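Lmo0181 protein (Listeria monocytogenes serovar 1/2a, PDB 5F7V) binds the cyclic glucan cycloalternan as a membrane-attached lipoprotein and probably delivers it to an ABC transporter for uptake. Local coordinates at residues Lys108-Ala113 / Gly122-Phe127; Asp137-Asp140 / Tyr146-Ala149; Trp151-Glu156 / Tyr183-Gln188; Trp253-Phe258 / Thr337-Arg342; Ile313-Asn318 / Lys327-Pro332. All coordinates share one frame; numbering follows the deposited sequence.

Contact 1: residues Lys108-Ala113 / Gly122-Phe127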
# COMPACT_ATOMS: atom_id res chain seq x y z
N LYS A 108 7.44 -3.92 14.42
CA LYS A 108 7.53 -5.36 14.35
C LYS A 108 6.73 -6.02 13.23
O LYS A 108 7.21 -6.98 12.62
CB LYS A 108 7.06 -5.96 15.65
CG LYS A 108 7.49 -7.41 15.76
CD LYS A 108 7.34 -7.95 17.16
CE LYS A 108 7.38 -9.47 17.15
NZ LYS A 108 6.81 -9.99 18.43
N GLN A 109 5.55 -5.48 12.97
CA GLN A 109 4.74 -5.99 11.87
C GLN A 109 5.45 -5.77 10.54
O GLN A 109 5.42 -6.63 9.67
CB GLN A 109 3.36 -5.32 11.86
CG GLN A 109 2.48 -5.75 13.02
CD GLN A 109 2.96 -5.18 14.33
OE1 GLN A 109 3.26 -3.99 14.45
NE2 GLN A 109 3.08 -6.04 15.31
N ALA A 110 6.11 -4.64 10.38
CA ALA A 110 6.79 -4.33 9.14
C ALA A 110 8.02 -5.21 8.98
O ALA A 110 8.27 -5.71 7.90
CB ALA A 110 7.15 -2.86 9.10
N TYR A 111 8.75 -5.43 10.07
CA TYR A 111 9.94 -6.30 10.01
C TYR A 111 9.53 -7.73 9.70
O TYR A 111 10.15 -8.43 8.86
CB TYR A 111 10.71 -6.21 11.33
CG TYR A 111 12.02 -6.96 11.35
CD1 TYR A 111 13.09 -6.57 10.55
CD2 TYR A 111 12.20 -8.08 12.13
CE1 TYR A 111 14.31 -7.24 10.55
CE2 TYR A 111 13.41 -8.76 12.14
CZ TYR A 111 14.45 -8.33 11.35
OH TYR A 111 15.68 -8.96 11.30
N ASP A 112 8.49 -8.20 10.39
CA ASP A 112 8.02 -9.58 10.24
C ASP A 112 7.45 -9.90 8.86
O ASP A 112 7.34 -11.08 8.48
CB ASP A 112 6.97 -9.92 11.30
CG ASP A 112 7.52 -10.01 12.72
OD1 ASP A 112 8.76 -10.05 12.91
OD2 ASP A 112 6.65 -10.01 13.63
N ALA A 113 7.07 -8.88 8.11
CA ALA A 113 6.48 -9.06 6.78
C ALA A 113 7.42 -9.76 5.82
O ALA A 113 6.95 -10.34 4.83
CB ALA A 113 6.07 -7.71 6.21
N GLY A 122 14.21 -10.29 3.74
CA GLY A 122 14.20 -8.90 3.27
C GLY A 122 14.44 -8.01 4.46
O GLY A 122 14.19 -8.43 5.57
N MET A 123 14.96 -6.82 4.21
CA MET A 123 15.07 -5.77 5.23
C MET A 123 13.98 -4.75 5.01
O MET A 123 13.81 -4.19 3.95
CB MET A 123 16.44 -5.11 5.12
CG MET A 123 17.58 -6.07 5.38
SD MET A 123 17.72 -6.64 7.10
CE MET A 123 18.72 -5.37 7.83
N VAL A 124 13.24 -4.49 6.09
CA VAL A 124 12.10 -3.60 5.98
C VAL A 124 12.55 -2.18 5.75
O VAL A 124 13.41 -1.65 6.44
CB VAL A 124 11.17 -3.69 7.20
CG1 VAL A 124 11.89 -3.38 8.51
CG2 VAL A 124 9.98 -2.78 6.99
N GLU A 125 11.96 -1.55 4.74
CA GLU A 125 12.33 -0.22 4.28
C GLU A 125 11.34 0.85 4.73
O GLU A 125 11.74 1.97 5.09
CB GLU A 125 12.39 -0.26 2.74
CG GLU A 125 12.66 1.06 2.11
CD GLU A 125 12.23 1.15 0.68
OE1 GLU A 125 11.60 0.13 0.19
OE2 GLU A 125 12.49 2.19 0.08
N SER A 126 10.06 0.54 4.71
CA SER A 126 9.05 1.51 5.08
C SER A 126 7.75 0.79 5.40
O SER A 126 7.56 -0.38 5.07
CB SER A 126 8.81 2.53 3.98
OG SER A 126 8.20 1.97 2.84
N PHE A 127 6.83 1.49 6.06
CA PHE A 127 5.47 0.99 6.20
C PHE A 127 4.48 2.13 6.01
O PHE A 127 4.85 3.32 6.06
CB PHE A 127 5.28 0.17 7.49
CG PHE A 127 5.24 0.98 8.75
CD1 PHE A 127 6.42 1.30 9.42
CD2 PHE A 127 4.05 1.44 9.29
CE1 PHE A 127 6.43 2.05 10.57
CE2 PHE A 127 4.06 2.19 10.44
CZ PHE A 127 5.24 2.47 11.07
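Helix 108-112 crosses strand 123-127 with 7.8 Å between the two axes and 128° between their N-to-C directions, and Tyr111 and Val124 bring the backbones nearest. Val124 is the wedge. Its CG2 reaches CB of Ala110 at 3.5 Å and lies close to that residue's carbonyl oxygen, while CG1 meets CA of Tyr111 and, at 4.0 Å, the ring edge at CD1 of Tyr111. With CG1 set between the backbone N and the carbonyl carbon (chi1 58°), the two methyls part, one to each helix residue. Such packing of a helix on a sheet belongs to the periplasmic-binding-protein fold, where strand 119-135 pairs with strand 278-287; a classic beta bulge places Glu125 and Ser126 both opposite Asn283. Alanine's single methyl suits the close approach: Ala110 CB also touches Phe127 CB at 3.9 Å and rests on Phe280 and Ala282 of the neighbouring strand. The Tyr111 side chain crosses that of Val124 at about a right angle and goes on to touch Pro103 and Ile95.

Contact 2: residues Asp137-Asp140 / Tyr146-Ala149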
# COMPACT_ATOMS: atom_id res chain seq x y z
N ASP A 137 -12.36 22.46 1.29
CA ASP A 137 -13.04 23.55 0.55
C ASP A 137 -14.38 23.02 0.04
O ASP A 137 -15.40 23.72 0.15
CB ASP A 137 -12.22 24.04 -0.67
CG ASP A 137 -10.97 24.82 -0.35
OD1 ASP A 137 -10.53 24.84 0.80
OD2 ASP A 137 -10.49 25.48 -1.31
N LEU A 138 -14.41 21.81 -0.52
CA LEU A 138 -15.67 21.25 -0.97
C LEU A 138 -16.66 20.99 0.16
O LEU A 138 -17.85 21.27 0.05
CB LEU A 138 -15.45 19.96 -1.77
CG LEU A 138 -14.87 20.11 -3.19
CD1 LEU A 138 -14.50 18.75 -3.73
CD2 LEU A 138 -15.85 20.84 -4.10
N PHE A 139 -16.16 20.48 1.28
CA PHE A 139 -17.03 20.27 2.44
C PHE A 139 -17.65 21.58 2.90
O PHE A 139 -18.86 21.71 3.15
CB PHE A 139 -16.27 19.62 3.59
CG PHE A 139 -16.24 18.11 3.53
CD1 PHE A 139 -15.46 17.42 2.60
CD2 PHE A 139 -17.02 17.37 4.41
CE1 PHE A 139 -15.44 16.04 2.60
CE2 PHE A 139 -16.99 15.98 4.40
CZ PHE A 139 -16.23 15.31 3.48
N ASP A 140 -16.80 22.60 2.99
CA ASP A 140 -17.24 23.91 3.51
C ASP A 140 -18.25 24.55 2.58
O ASP A 140 -19.27 25.11 3.01
CB ASP A 140 -16.04 24.85 3.66
CG ASP A 140 -15.12 24.51 4.80
OD1 ASP A 140 -15.42 23.60 5.60
OD2 ASP A 140 -14.07 25.21 4.94
N TYR A 146 -16.99 17.61 8.45
CA TYR A 146 -15.84 16.79 8.07
C TYR A 146 -15.97 15.36 8.59
O TYR A 146 -16.58 15.07 9.61
CB TYR A 146 -14.54 17.40 8.62
CG TYR A 146 -14.26 18.82 8.21
CD1 TYR A 146 -14.70 19.37 7.00
CD2 TYR A 146 -13.51 19.65 9.03
CE1 TYR A 146 -14.39 20.67 6.66
CE2 TYR A 146 -13.22 20.94 8.69
CZ TYR A 146 -13.66 21.49 7.50
OH TYR A 146 -13.40 22.79 7.15
N PRO A 147 -15.32 14.41 7.90
CA PRO A 147 -15.24 13.05 8.45
C PRO A 147 -14.72 12.98 9.88
O PRO A 147 -13.78 13.69 10.21
CB PRO A 147 -14.23 12.39 7.52
CG PRO A 147 -14.34 13.13 6.21
CD PRO A 147 -14.55 14.56 6.65
N THR A 148 -15.26 12.07 10.67
CA THR A 148 -14.80 11.81 12.02
C THR A 148 -14.37 10.36 12.07
O THR A 148 -14.74 9.50 11.26
CB THR A 148 -15.87 12.04 13.10
OG1 THR A 148 -16.73 10.89 13.14
CG2 THR A 148 -16.68 13.31 12.84
N ALA A 149 -13.61 10.05 13.11
CA ALA A 149 -13.08 8.74 13.36
C ALA A 149 -14.19 7.79 13.85
O ALA A 149 -13.95 6.58 13.91
CB ALA A 149 -11.97 8.82 14.42
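Tyr146 turns its CG beside its own backbone N, opposite the carbonyl carbon (chi1 -57°), and Asp140 makes the same choice at -73°, which swings phenol and carboxylate toward one another. Tyr146 OH donates to Asp140 OD1 over 2.7 Å, arriving on the syn side and slightly out of the carboxylate plane. Since carboxylate and ring planes differ by 29°, the acid is turned only moderately out of the phenol plane. Aspartate suits this exposed place on the helix, where it can stay solvated while OD1 accepts from the phenol.

Phe139, one residue earlier, faces the same loop with hydrocarbon. Its CB abuts the edge of the tyrosine, 3.7 Å from Tyr146 CE1, and the two rings form an offset edge-to-face pair, the edge of Tyr146 directed at the face of Phe139. These residues belong to the loop between helix 136-142 and helix 153-163: after the first helix the chain turns so that Tyr146 and Pro147 lie against Phe139 and Asp140, then leads away toward the second. Pro147 suits this non-helical run, its backbone extended, and its CD lies 3.6 Å from Phe139 CE2. The buried phenylalanine also meets Tyr134 edge-to-face and touches Ala246 and Met247 of strand 245-251, while Tyr134 meets the Tyr146 ring as well. Farther along the loop, Pro147 O accepts a hydrogen bond from Gln268 NE2.

Contact 3: residues Trp151-Glu156 / Tyr183-Gln188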
# COMPACT_ATOMS: atom_id res chain seq x y z
N TRP A 151 -17.34 7.90 12.33
CA TRP A 151 -18.24 7.59 11.24
C TRP A 151 -18.28 6.09 10.97
O TRP A 151 -17.29 5.39 11.11
CB TRP A 151 -17.69 8.28 10.01
CG TRP A 151 -18.14 9.70 9.76
CD1 TRP A 151 -18.81 10.54 10.58
CD2 TRP A 151 -17.98 10.38 8.50
NE1 TRP A 151 -19.09 11.72 9.90
CE2 TRP A 151 -18.58 11.64 8.64
CE3 TRP A 151 -17.39 10.03 7.27
CZ2 TRP A 151 -18.62 12.55 7.56
CZ3 TRP A 151 -17.42 10.98 6.20
CH2 TRP A 151 -18.03 12.18 6.40
N THR A 152 -19.45 5.65 10.51
CA THR A 152 -19.58 4.37 9.84
C THR A 152 -19.85 4.62 8.37
O THR A 152 -20.02 5.76 7.92
CB THR A 152 -20.64 3.46 10.49
OG1 THR A 152 -21.95 4.04 10.34
CG2 THR A 152 -20.32 3.18 11.94
N TRP A 153 -19.92 3.54 7.59
CA TRP A 153 -20.19 3.70 6.14
C TRP A 153 -21.36 4.61 5.86
O TRP A 153 -21.28 5.45 4.94
CB TRP A 153 -20.52 2.37 5.48
CG TRP A 153 -19.40 1.38 5.42
CD1 TRP A 153 -18.04 1.57 5.62
CD2 TRP A 153 -19.57 0.02 5.06
NE1 TRP A 153 -17.39 0.36 5.43
CE2 TRP A 153 -18.30 -0.61 5.09
CE3 TRP A 153 -20.70 -0.76 4.75
CZ2 TRP A 153 -18.13 -1.97 4.79
CZ3 TRP A 153 -20.52 -2.12 4.50
CH2 TRP A 153 -19.26 -2.68 4.51
N LYS A 154 -22.43 4.54 6.63
CA LYS A 154 -23.60 5.33 6.31
C LYS A 154 -23.33 6.83 6.43
O LYS A 154 -23.90 7.61 5.67
CB LYS A 154 -24.78 4.97 7.19
CG LYS A 154 -24.62 5.30 8.66
CD LYS A 154 -25.75 4.74 9.52
CE LYS A 154 -25.75 3.24 9.68
NZ LYS A 154 -24.59 2.71 10.47
N ASP A 155 -22.45 7.25 7.33
CA ASP A 155 -22.11 8.68 7.43
C ASP A 155 -21.31 9.13 6.23
O ASP A 155 -21.54 10.22 5.68
CB ASP A 155 -21.29 8.95 8.69
CG ASP A 155 -22.02 8.53 9.92
OD1 ASP A 155 -23.03 9.19 10.23
OD2 ASP A 155 -21.61 7.58 10.61
N GLU A 156 -20.38 8.33 5.75
CA GLU A 156 -19.67 8.73 4.56
C GLU A 156 -20.53 8.65 3.32
O GLU A 156 -20.36 9.47 2.40
CB GLU A 156 -18.43 7.88 4.39
CG GLU A 156 -17.82 8.11 3.04
CD GLU A 156 -16.47 7.45 2.94
OE1 GLU A 156 -15.89 6.88 3.92
OE2 GLU A 156 -16.05 7.51 1.76
N TYR A 183 -10.03 -6.74 0.86
CA TYR A 183 -9.83 -7.53 2.09
C TYR A 183 -10.05 -6.63 3.30
O TYR A 183 -10.48 -7.09 4.35
CB TYR A 183 -8.51 -8.29 2.14
CG TYR A 183 -7.22 -7.51 2.23
CD1 TYR A 183 -6.75 -7.05 3.44
CD2 TYR A 183 -6.45 -7.24 1.11
CE1 TYR A 183 -5.54 -6.39 3.55
CE2 TYR A 183 -5.24 -6.58 1.19
CZ TYR A 183 -4.81 -6.15 2.41
OH TYR A 183 -3.60 -5.52 2.49
N LYS A 184 -9.71 -5.35 3.18
CA LYS A 184 -10.01 -4.37 4.24
C LYS A 184 -11.50 -4.08 4.38
O LYS A 184 -12.04 -4.10 5.47
CB LYS A 184 -9.23 -3.11 3.95
CG LYS A 184 -9.56 -1.96 4.88
CD LYS A 184 -8.94 -0.64 4.49
CE LYS A 184 -9.44 -0.09 3.15
NZ LYS A 184 -8.64 1.10 2.75
N VAL A 185 -12.16 -3.74 3.28
CA VAL A 185 -13.58 -3.38 3.33
C VAL A 185 -14.44 -4.56 3.78
O VAL A 185 -15.38 -4.39 4.56
CB VAL A 185 -14.05 -2.76 1.99
CG1 VAL A 185 -15.51 -2.41 2.06
CG2 VAL A 185 -13.25 -1.48 1.74
N ALA A 186 -14.07 -5.77 3.35
CA ALA A 186 -14.74 -6.98 3.89
C ALA A 186 -14.58 -7.07 5.40
O ALA A 186 -15.56 -7.31 6.12
CB ALA A 186 -14.17 -8.22 3.23
N ALA A 187 -13.37 -6.81 5.88
CA ALA A 187 -13.15 -6.84 7.34
C ALA A 187 -13.92 -5.79 8.08
O ALA A 187 -14.30 -6.00 9.23
CB ALA A 187 -11.66 -6.70 7.61
N GLN A 188 -14.21 -4.66 7.45
CA GLN A 188 -15.09 -3.66 8.06
C GLN A 188 -16.54 -4.11 8.28
O GLN A 188 -17.29 -3.45 8.98
CB GLN A 188 -15.08 -2.39 7.19
CG GLN A 188 -13.76 -1.64 7.18
CD GLN A 188 -13.67 -0.58 6.11
OE1 GLN A 188 -14.60 -0.33 5.34
NE2 GLN A 188 -12.50 0.02 6.06
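Trp153, in the first turn of helix 153-163, carries the contact, its indole edge turned to Gln188 and Val185. The approach begins at Trp151, whose ring face is met by Asp155 CB and Glu156 N. Thr152 follows at the N-cap position; its backbone N donates to the anti lone pair of Asp155 OD2, 2.9 Å away, so the aspartate ties down the residue before the helix. Next, Trp153 NE1 gives a nearly straight bond (166°) to Gln188 OE1, 2.9 Å away and in the indole plane, although the donor is tilted 32° from the amide's carbonyl plane. Gln188 reaches it with a chain extended beyond CG, and its NE2 is bound to Ala277 O, so both ends of this buried amide are used. Tryptophan suits the place by pairing that one N-H with an apolar edge, whose CZ2 lies 3.8 Å from Val185 CG1. Trp153 also stacks on His214 and touches Ala211, placing the indole between helix 179-187 and helix 206-220, beside the loop at Gly272 and Asn273.

Contact 4: residues Trp253-Phe258 / Thr337-Arg342. With GLC (alpha-D-glucopyranose), chain B; GLC (alpha-D-glucopyranose), chain C; GLC (alpha-D-glucopyranose), chain D.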
# COMPACT_ATOMS: atom_id res chain seq x y z
N TRP A 253 1.27 7.53 1.05
CA TRP A 253 2.27 7.72 -0.02
C TRP A 253 1.89 8.80 -1.01
O TRP A 253 2.74 9.16 -1.82
CB TRP A 253 2.57 6.40 -0.78
CG TRP A 253 1.36 5.70 -1.28
CD1 TRP A 253 0.76 5.85 -2.50
CD2 TRP A 253 0.63 4.69 -0.59
NE1 TRP A 253 -0.32 5.04 -2.59
CE2 TRP A 253 -0.42 4.29 -1.44
CE3 TRP A 253 0.75 4.05 0.66
CZ2 TRP A 253 -1.36 3.31 -1.07
CZ3 TRP A 253 -0.17 3.07 1.00
CH2 TRP A 253 -1.22 2.72 0.17
N LEU A 254 0.67 9.33 -0.94
CA LEU A 254 0.29 10.46 -1.78
C LEU A 254 0.35 11.80 -1.05
O LEU A 254 0.03 12.82 -1.66
CB LEU A 254 -1.09 10.26 -2.41
CG LEU A 254 -1.07 9.11 -3.43
CD1 LEU A 254 -2.46 9.00 -4.08
CD2 LEU A 254 0.02 9.19 -4.50
N PHE A 255 0.75 11.83 0.21
CA PHE A 255 0.85 13.11 0.88
C PHE A 255 1.84 14.05 0.17
O PHE A 255 1.54 15.23 0.07
CB PHE A 255 1.35 12.94 2.32
CG PHE A 255 0.32 12.44 3.30
CD1 PHE A 255 -0.97 12.05 2.94
CD2 PHE A 255 0.71 12.28 4.63
CE1 PHE A 255 -1.85 11.55 3.88
CE2 PHE A 255 -0.16 11.81 5.57
CZ PHE A 255 -1.43 11.43 5.19
N ASP A 256 2.96 13.56 -0.35
CA ASP A 256 3.88 14.43 -1.07
C ASP A 256 3.20 15.04 -2.32
O ASP A 256 3.30 16.25 -2.51
CB ASP A 256 5.17 13.70 -1.47
CG ASP A 256 6.16 14.60 -2.17
OD1 ASP A 256 6.80 15.39 -1.46
OD2 ASP A 256 6.25 14.56 -3.42
N MET A 257 2.52 14.23 -3.13
CA MET A 257 1.80 14.72 -4.32
C MET A 257 0.87 15.87 -3.96
O MET A 257 0.78 16.88 -4.67
CB MET A 257 0.96 13.57 -4.91
CG MET A 257 0.17 13.85 -6.17
SD MET A 257 -0.47 12.29 -6.80
CE MET A 257 0.97 11.51 -7.51
N PHE A 258 0.18 15.71 -2.84
CA PHE A 258 -0.91 16.60 -2.47
C PHE A 258 -0.43 17.84 -1.75
O PHE A 258 -1.24 18.70 -1.46
CB PHE A 258 -1.97 15.86 -1.66
CG PHE A 258 -2.71 14.77 -2.42
CD1 PHE A 258 -2.77 14.69 -3.81
CD2 PHE A 258 -3.35 13.80 -1.71
CE1 PHE A 258 -3.46 13.69 -4.45
CE2 PHE A 258 -4.03 12.76 -2.34
CZ PHE A 258 -4.10 12.70 -3.72
N THR A 337 2.71 19.69 8.05
CA THR A 337 1.36 19.96 7.51
C THR A 337 1.49 20.53 6.09
O THR A 337 2.48 21.24 5.84
CB THR A 337 0.57 20.91 8.44
OG1 THR A 337 -0.76 21.11 7.92
CG2 THR A 337 1.23 22.27 8.65
N PRO A 338 0.55 20.27 5.19
CA PRO A 338 -0.63 19.46 5.34
C PRO A 338 -0.30 17.95 5.28
O PRO A 338 0.75 17.56 4.80
CB PRO A 338 -1.49 19.93 4.16
CG PRO A 338 -0.48 20.22 3.07
CD PRO A 338 0.61 20.89 3.85
N PRO A 339 -1.19 17.08 5.74
CA PRO A 339 -2.45 17.43 6.40
C PRO A 339 -2.18 17.71 7.88
O PRO A 339 -1.16 17.26 8.44
CB PRO A 339 -3.25 16.13 6.24
CG PRO A 339 -2.23 15.02 6.35
CD PRO A 339 -1.06 15.61 5.60
N ASP A 340 -3.09 18.42 8.54
CA ASP A 340 -2.96 18.68 9.97
C ASP A 340 -3.11 17.45 10.83
O ASP A 340 -2.39 17.29 11.83
CB ASP A 340 -3.98 19.71 10.43
CG ASP A 340 -3.67 21.14 9.97
OD1 ASP A 340 -2.51 21.53 9.84
OD2 ASP A 340 -4.64 21.90 9.79
N ASN A 341 -4.05 16.56 10.47
CA ASN A 341 -4.40 15.46 11.38
C ASN A 341 -3.52 14.24 11.17
O ASN A 341 -4.00 13.15 10.89
CB ASN A 341 -5.87 15.12 11.20
CG ASN A 341 -6.37 14.16 12.25
OD1 ASN A 341 -5.82 14.10 13.36
ND2 ASN A 341 -7.40 13.40 11.93
N ARG A 342 -2.21 14.46 11.31
CA ARG A 342 -1.21 13.41 11.20
C ARG A 342 -1.49 12.26 12.19
O ARG A 342 -1.19 11.10 11.88
CB ARG A 342 0.19 13.99 11.42
CG ARG A 342 0.67 15.05 10.42
CD ARG A 342 0.85 14.44 9.07
NE ARG A 342 1.32 15.36 8.03
CZ ARG A 342 2.47 15.29 7.39
NH1 ARG A 342 3.35 14.36 7.70
NH2 ARG A 342 2.70 16.13 6.38
C1 GLC B . 1.98 1.47 -1.72
C2 GLC B . 2.92 0.81 -0.73
C3 GLC B . 3.04 -0.67 -1.02
C4 GLC B . 1.66 -1.31 -1.13
C5 GLC B . 0.82 -0.58 -2.17
C6 GLC B . -0.61 -1.09 -2.23
O2 GLC B . 4.19 1.46 -0.80
O3 GLC B . 3.76 -1.27 0.05
O4 GLC B . 1.84 -2.66 -1.59
O5 GLC B . 0.73 0.81 -1.79
O6 GLC B . -1.28 -0.17 -3.12
C1 GLC C . -3.59 3.90 -4.74
C2 GLC C . -4.58 4.57 -5.69
C3 GLC C . -4.07 4.62 -7.11
C4 GLC C . -2.65 5.14 -7.18
C5 GLC C . -1.75 4.36 -6.24
C6 GLC C . -0.41 5.06 -6.20
O2 GLC C . -5.87 3.96 -5.62
O3 GLC C . -4.93 5.30 -8.01
O4 GLC C . -2.17 5.11 -8.52
O5 GLC C . -2.26 4.44 -4.91
O6 GLC C . 0.54 4.41 -5.34
C1 GLC D . 1.21 3.32 -5.96
C2 GLC D . 1.36 2.22 -4.93
C3 GLC D . 2.31 2.62 -3.81
C4 GLC D . 3.64 3.00 -4.42
C5 GLC D . 3.39 4.18 -5.38
C6 GLC D . 4.68 4.70 -6.01
O2 GLC D . 0.07 1.91 -4.40
O3 GLC D . 2.59 1.49 -2.99
O4 GLC D . 4.60 3.31 -3.41
O5 GLC D . 2.50 3.74 -6.40
O6 GLC D . 5.15 3.72 -6.93
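The glycan pocket lies at one end of this contact, where Trp253 meets cycloalternan. The glucose of chain B spreads over one indole face, its C1 3.5 Å above the plane and over the centre, and the glucose of chain D sets C3 toward the rim of the same face. At the indole edge Trp253 NE1 donates to O5 of the chain C glucose over 3.1 Å, at 167°. Tryptophan suits the site by offering both a flat apolar surface and an N-H.

Two residues on, Phe255 turns to the loop 337-342. Pro339 CD sits 4.0 Å from the Phe255 ring centroid, 14° off the normal, a CH-pi contact. Cis peptide bonds precede Pro338 and Pro339, and Arg342 braces the turn: NH2 binds Pro338 O, and Arg342 NE binds Pro339 O at 3.2 Å, in the carbonyl plane. Its guanidinium presents a face to Phe255 CD2 and forms a cation-pi pair with Tyr333. An aromatic platform beneath a sugar ring is typical of carbohydrate-binding sites.

Contact 5: residues Ile313-Asn318 / Lys327-Pro332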
# COMPACT_ATOMS: atom_id res chain seq x y z
N ILE A 313 15.63 11.63 6.27
CA ILE A 313 15.27 12.02 4.92
C ILE A 313 13.84 11.59 4.60
O ILE A 313 13.08 12.36 4.03
CB ILE A 313 16.26 11.44 3.89
CG1 ILE A 313 17.65 12.07 4.02
CG2 ILE A 313 15.75 11.59 2.47
CD1 ILE A 313 18.72 11.22 3.35
N ARG A 314 13.52 10.36 4.97
CA ARG A 314 12.21 9.81 4.71
C ARG A 314 11.13 10.67 5.38
O ARG A 314 10.13 10.97 4.76
CB ARG A 314 12.19 8.38 5.22
CG ARG A 314 10.88 7.72 4.88
CD ARG A 314 10.90 6.23 5.11
NE ARG A 314 11.75 5.50 4.19
CZ ARG A 314 11.39 5.06 2.99
NH1 ARG A 314 12.27 4.34 2.32
NH2 ARG A 314 10.18 5.29 2.50
N ILE A 315 11.33 10.95 6.66
CA ILE A 315 10.43 11.79 7.43
C ILE A 315 10.28 13.17 6.80
O ILE A 315 9.16 13.66 6.61
CB ILE A 315 10.88 11.84 8.91
CG1 ILE A 315 10.70 10.51 9.64
CG2 ILE A 315 10.20 13.00 9.64
CD1 ILE A 315 9.28 10.11 9.99
N ASP A 316 11.41 13.77 6.47
CA ASP A 316 11.35 15.11 5.87
C ASP A 316 10.55 15.18 4.58
O ASP A 316 9.93 16.21 4.30
CB ASP A 316 12.76 15.64 5.59
CG ASP A 316 12.73 17.10 5.26
OD1 ASP A 316 12.19 17.90 6.06
OD2 ASP A 316 13.23 17.44 4.17
N ASN A 317 10.55 14.09 3.83
CA ASN A 317 9.85 14.02 2.56
C ASN A 317 8.46 13.38 2.61
O ASN A 317 7.86 13.19 1.55
CB ASN A 317 10.77 13.31 1.55
CG ASN A 317 11.92 14.21 1.15
OD1 ASN A 317 11.75 15.17 0.38
ND2 ASN A 317 13.07 14.00 1.76
N ASN A 318 7.95 13.08 3.80
CA ASN A 318 6.65 12.43 3.99
C ASN A 318 6.56 11.11 3.25
O ASN A 318 5.45 10.72 2.87
CB ASN A 318 5.51 13.34 3.54
CG ASN A 318 5.43 14.62 4.33
OD1 ASN A 318 5.27 14.60 5.54
ND2 ASN A 318 5.52 15.75 3.63
N LYS A 327 10.77 8.20 18.88
CA LYS A 327 9.85 9.33 18.91
C LYS A 327 10.44 10.61 18.35
O LYS A 327 9.71 11.37 17.73
CB LYS A 327 9.31 9.56 20.33
CG LYS A 327 8.17 8.61 20.64
CD LYS A 327 7.64 8.81 22.07
CE LYS A 327 7.18 7.49 22.70
NZ LYS A 327 7.22 7.55 24.19
N GLU A 328 11.74 10.84 18.53
CA GLU A 328 12.39 12.05 18.02
C GLU A 328 12.48 11.97 16.50
O GLU A 328 12.32 12.99 15.86
CB GLU A 328 13.75 12.35 18.63
CG GLU A 328 13.70 12.48 20.15
CD GLU A 328 13.77 11.13 20.82
OE1 GLU A 328 14.82 10.45 20.65
OE2 GLU A 328 12.79 10.73 21.49
N ILE A 329 12.73 10.79 15.94
CA ILE A 329 12.71 10.63 14.49
C ILE A 329 11.32 10.89 13.91
O ILE A 329 11.21 11.53 12.87
CB ILE A 329 13.21 9.22 14.10
CG1 ILE A 329 14.71 9.10 14.41
CG2 ILE A 329 12.94 8.88 12.62
CD1 ILE A 329 15.64 9.81 13.45
N LEU A 330 10.27 10.44 14.58
CA LEU A 330 8.90 10.61 14.09
C LEU A 330 8.27 11.98 14.32
O LEU A 330 7.33 12.36 13.63
CB LEU A 330 7.94 9.59 14.71
CG LEU A 330 7.99 8.14 14.23
CD1 LEU A 330 7.13 7.21 15.08
CD2 LEU A 330 7.48 8.09 12.79
N GLN A 331 8.77 12.72 15.30
CA GLN A 331 8.13 13.99 15.65
C GLN A 331 7.95 14.95 14.48
O GLN A 331 6.85 15.51 14.39
CB GLN A 331 8.87 14.67 16.79
CG GLN A 331 8.10 15.83 17.44
CD GLN A 331 6.74 15.40 17.96
OE1 GLN A 331 6.62 14.39 18.65
NE2 GLN A 331 5.70 16.15 17.65
N PRO A 332 8.95 15.17 13.60
CA PRO A 332 8.71 16.10 12.50
C PRO A 332 7.55 15.66 11.61
O PRO A 332 6.87 16.51 11.03
CB PRO A 332 10.07 16.14 11.76
CG PRO A 332 11.07 15.78 12.80
CD PRO A 332 10.37 14.74 13.64
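Ile315 is the bump of a small helix-helix contact, between the last turn of helix 308-316 and the first turns of helix 327-335, the two joined by a short link through strand 321-322. Its branched side chain enters a hollow bounded by Ile329, Leu330 and Pro332, where its branches gather round Ile329 O and fan out from it. Ile315 CG1 presses on Ile329 O, 3.4 Å away, with Ile329 CG2 beside it; Ile315 CD1 continues to Leu330 CD2 at 3.9 Å; Ile315 CG2 turns to Pro332 CB at 3.8 Å. Beta-branching explains the fit, since CG1 lies beside the backbone N (chi1 -69°) and CG2 on the carbonyl side, so that one residue fills two directions at once. Leucine at 330 points its CB away but returns CD2 to the rim of the hollow. Pro332 gives a compact wall where helix 327-335 kinks, its nitrogen having no hydrogen to offer the preceding turn. Pro322 and Tyr333 also touch Ile315. Just beyond, a Schellman motif closes helix 308-316, with Asn318 at positive phi as the C-prime residue. Asn317 doubles back on the same end: its ND2 donates to Ile313 O over 2.8 Å, on the opposite face of that carbonyl from its own backbone N.

From the N terminus, contact 1 closes a short loop between helix 108-112 and strand 119-135. That strand leads into helix 136-142, where contact 2 closes the next loop; contact 3 follows in series, joining helix 153-163 to helix 179-187, and touches contact 2 where Trp151 CZ2 packs on Tyr146 O. Contact 4 spans the longest loop, joining the pocket segment 253-258 to the loop after helix 327-335, and contact 5 nests inside it. Two polar links bind the series: a salt bridge from Glu125 of contact 1 to Arg314 of contact 5 connects strand 119-135 to helix 308-316, and Asn318 of contact 5 meets Arg342 of contact 4 in a probable hydrogen bond. Contacts 1 and 2 lie on opposite sides of the chain's centre.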